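Local atomic coordinates of Tni2 (Pseudomonas fluorescens, PDB entry 6B12), a protein that binds the type VI secretion effector Tne2, an NADase toxin, and probably acts as the immunity protein that protects the producing cell from it. Residues R9-I15 with G28-C32. Numbering follows the deposited sequence.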
loop_
_atom_site.group_PDB
_atom_site.type_symbol
_atom_site.label_atom_id
_atom_site.label_comp_id
_atom_site.label_asym_id
_atom_site.label_seq_id
_atom_site.Cartn_x
_atom_site.Cartn_y
_atom_site.Cartn_z
ATOM N N ARG C 9 17.691 -4.166 3.269
ATOM C CA ARG C 9 17.425 -4.165 1.830
ATOM C C ARG C 9 18.375 -5.112 1.093
ATOM O O ARG C 9 19.442 -5.476 1.585
ATOM C CB ARG C 9 17.583 -2.751 1.276
ATOM C CG ARG C 9 16.519 -1.785 1.778
ATOM C CD ARG C 9 16.985 -0.315 1.707
ATOM N NE ARG C 9 17.714 0.056 0.491
ATOM C CZ ARG C 9 17.263 0.910 -0.434
ATOM N NH1 ARG C 9 16.058 1.458 -0.316
ATOM N NH2 ARG C 9 18.011 1.217 -1.494
ATOM N N GLU C 10 17.972 -5.512 -0.123
ATOM C CA GLU C 10 18.850 -6.355 -0.925
ATOM C C GLU C 10 20.218 -5.706 -1.124
ATOM O O GLU C 10 21.222 -6.413 -1.291
ATOM C CB GLU C 10 18.202 -6.643 -2.281
ATOM C CG GLU C 10 19.006 -7.586 -3.174
ATOM C CD GLU C 10 18.364 -7.739 -4.552
ATOM O OE1 GLU C 10 17.746 -8.793 -4.808
ATOM O OE2 GLU C 10 18.458 -6.783 -5.350
ATOM N N ASP C 11 20.291 -4.369 -1.130
ATOM C CA ASP C 11 21.579 -3.716 -1.304
ATOM C C ASP C 11 22.335 -3.515 0.007
ATOM O O ASP C 11 23.404 -2.902 -0.007
ATOM C CB ASP C 11 21.433 -2.357 -2.027
ATOM C CG ASP C 11 20.598 -1.333 -1.252
ATOM O OD1 ASP C 11 20.185 -1.586 -0.092
ATOM O OD2 ASP C 11 20.335 -0.251 -1.832
ATOM N N GLY C 12 21.811 -4.010 1.124
ATOM C CA GLY C 12 22.525 -3.959 2.393
ATOM C C GLY C 12 22.179 -2.771 3.266
ATOM O O GLY C 12 22.528 -2.767 4.458
ATOM N N LYS C 13 21.523 -1.760 2.708
ATOM C CA LYS C 13 21.116 -0.617 3.509
ATOM C C LYS C 13 20.073 -1.066 4.530
ATOM O O LYS C 13 19.248 -1.943 4.258
ATOM C CB LYS C 13 20.565 0.486 2.604
ATOM C CG LYS C 13 21.587 1.058 1.604
ATOM C CD LYS C 13 22.816 1.554 2.316
ATOM C CE LYS C 13 23.785 2.258 1.367
ATOM N NZ LYS C 13 24.905 2.879 2.143
ATOM N N VAL C 14 20.126 -0.486 5.722
ATOM C CA VAL C 14 19.308 -0.935 6.841
ATOM C C VAL C 14 18.280 0.138 7.158
ATOM O O VAL C 14 18.636 1.304 7.380
ATOM C CB VAL C 14 20.170 -1.251 8.079
ATOM C CG1 VAL C 14 19.272 -1.664 9.251
ATOM C CG2 VAL C 14 21.177 -2.355 7.752
ATOM N N ILE C 15 17.016 -0.260 7.189
ATOM C CA ILE C 15 15.919 0.629 7.550
ATOM C C ILE C 15 15.658 0.444 9.034
ATOM O O ILE C 15 15.263 -0.644 9.458
ATOM C CB ILE C 15 14.651 0.317 6.743
ATOM C CG1 ILE C 15 14.966 0.211 5.240
ATOM C CG2 ILE C 15 13.589 1.395 6.996
ATOM C CD1 ILE C 15 13.777 -0.331 4.438
ATOM N N GLY C 28 19.553 9.650 -0.347
ATOM C CA GLY C 28 19.798 9.254 -1.718
ATOM C C GLY C 28 19.441 7.822 -2.030
ATOM O O GLY C 28 19.981 7.258 -2.982
ATOM N N TRP C 29 18.539 7.214 -1.260
ATOM C CA TRP C 29 18.143 5.836 -1.520
ATOM C C TRP C 29 17.072 5.771 -2.594
ATOM O O TRP C 29 16.154 6.598 -2.632
ATOM C CB TRP C 29 17.604 5.158 -0.260
ATOM C CG TRP C 29 18.591 4.962 0.839
ATOM C CD1 TRP C 29 19.880 5.411 0.883
ATOM C CD2 TRP C 29 18.363 4.272 2.074
ATOM N NE1 TRP C 29 20.470 5.038 2.065
ATOM C CE2 TRP C 29 19.561 4.333 2.813
ATOM C CE3 TRP C 29 17.264 3.597 2.619
ATOM C CZ2 TRP C 29 19.693 3.754 4.079
ATOM C CZ3 TRP C 29 17.398 3.018 3.874
ATOM C CH2 TRP C 29 18.603 3.106 4.589
ATOM N N SER C 30 17.203 4.780 -3.468
ATOM C CA SER C 30 16.164 4.362 -4.395
ATOM C C SER C 30 15.313 3.273 -3.758
ATOM O O SER C 30 15.708 2.675 -2.752
ATOM C CB SER C 30 16.794 3.849 -5.689
ATOM O OG SER C 30 17.339 4.923 -6.424
ATOM N N PRO C 31 14.130 2.998 -4.313
ATOM C CA PRO C 31 13.361 1.839 -3.852
ATOM C C PRO C 31 14.175 0.567 -4.012
ATOM O O PRO C 31 14.904 0.398 -4.993
ATOM C CB PRO C 31 12.134 1.835 -4.775
ATOM C CG PRO C 31 11.988 3.271 -5.199
ATOM C CD PRO C 31 13.403 3.762 -5.346
ATOM N N CYS C 32 14.051 -0.328 -3.038
ATOM C CA CYS C 32 14.756 -1.603 -3.095
ATOM C C CYS C 32 13.980 -2.619 -2.278
ATOM O O CYS C 32 13.459 -2.280 -1.213
ATOM C CB CYS C 32 16.187 -1.454 -2.559
ATOM S SG CYS C 32 17.266 -2.871 -2.808
HETATM O O HOH W 1 13.860 -0.205 0.857
HETATM O O HOH W 2 23.104 5.231 3.276
#
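A 3:5 beta hairpin of the type I + G1 bulge class is joined here to a neighbouring loop, 28-32, by R9 and W29 together. Strands 5-9 and 14-16 are connected through a type I turn from R9 to G12, closed by G12 N to R9 O (2.8 Å); G12 adopts positive phi, and R9 N bonds K13 O at 2.9 Å. D11 braces the turn: its OD1 accepts from K13 N (3.1 Å), an Asx turn, and from R9 NE (3.0 Å), while OD2 makes a salt bridge with R9 NH2 (2.8 Å). R9 NH1 and NH2 both donate to S30 O (2.7 and 3.0 Å), and NH1 also donates to water 1, which bonds C32 O. W29 CE3 lies over one guanidinium face and C32 CB over the opposite one, 3.4 Å from R9 CZ. W29 folds back over the hairpin, its six-membered ring receiving a CH-pi contact from K13 CB (3.9 Å to the centroid), with V14 O at the ring edge. M24 of helix 21-26 touches R9, I15 and W29. M48 of the Tne2 chain packs on R9, and C32 makes backbone hydrogen bonds to Tne2, so the contact forms part of that interface. The loop is typical of G1-bulge hairpins, reinforced by an Asx turn.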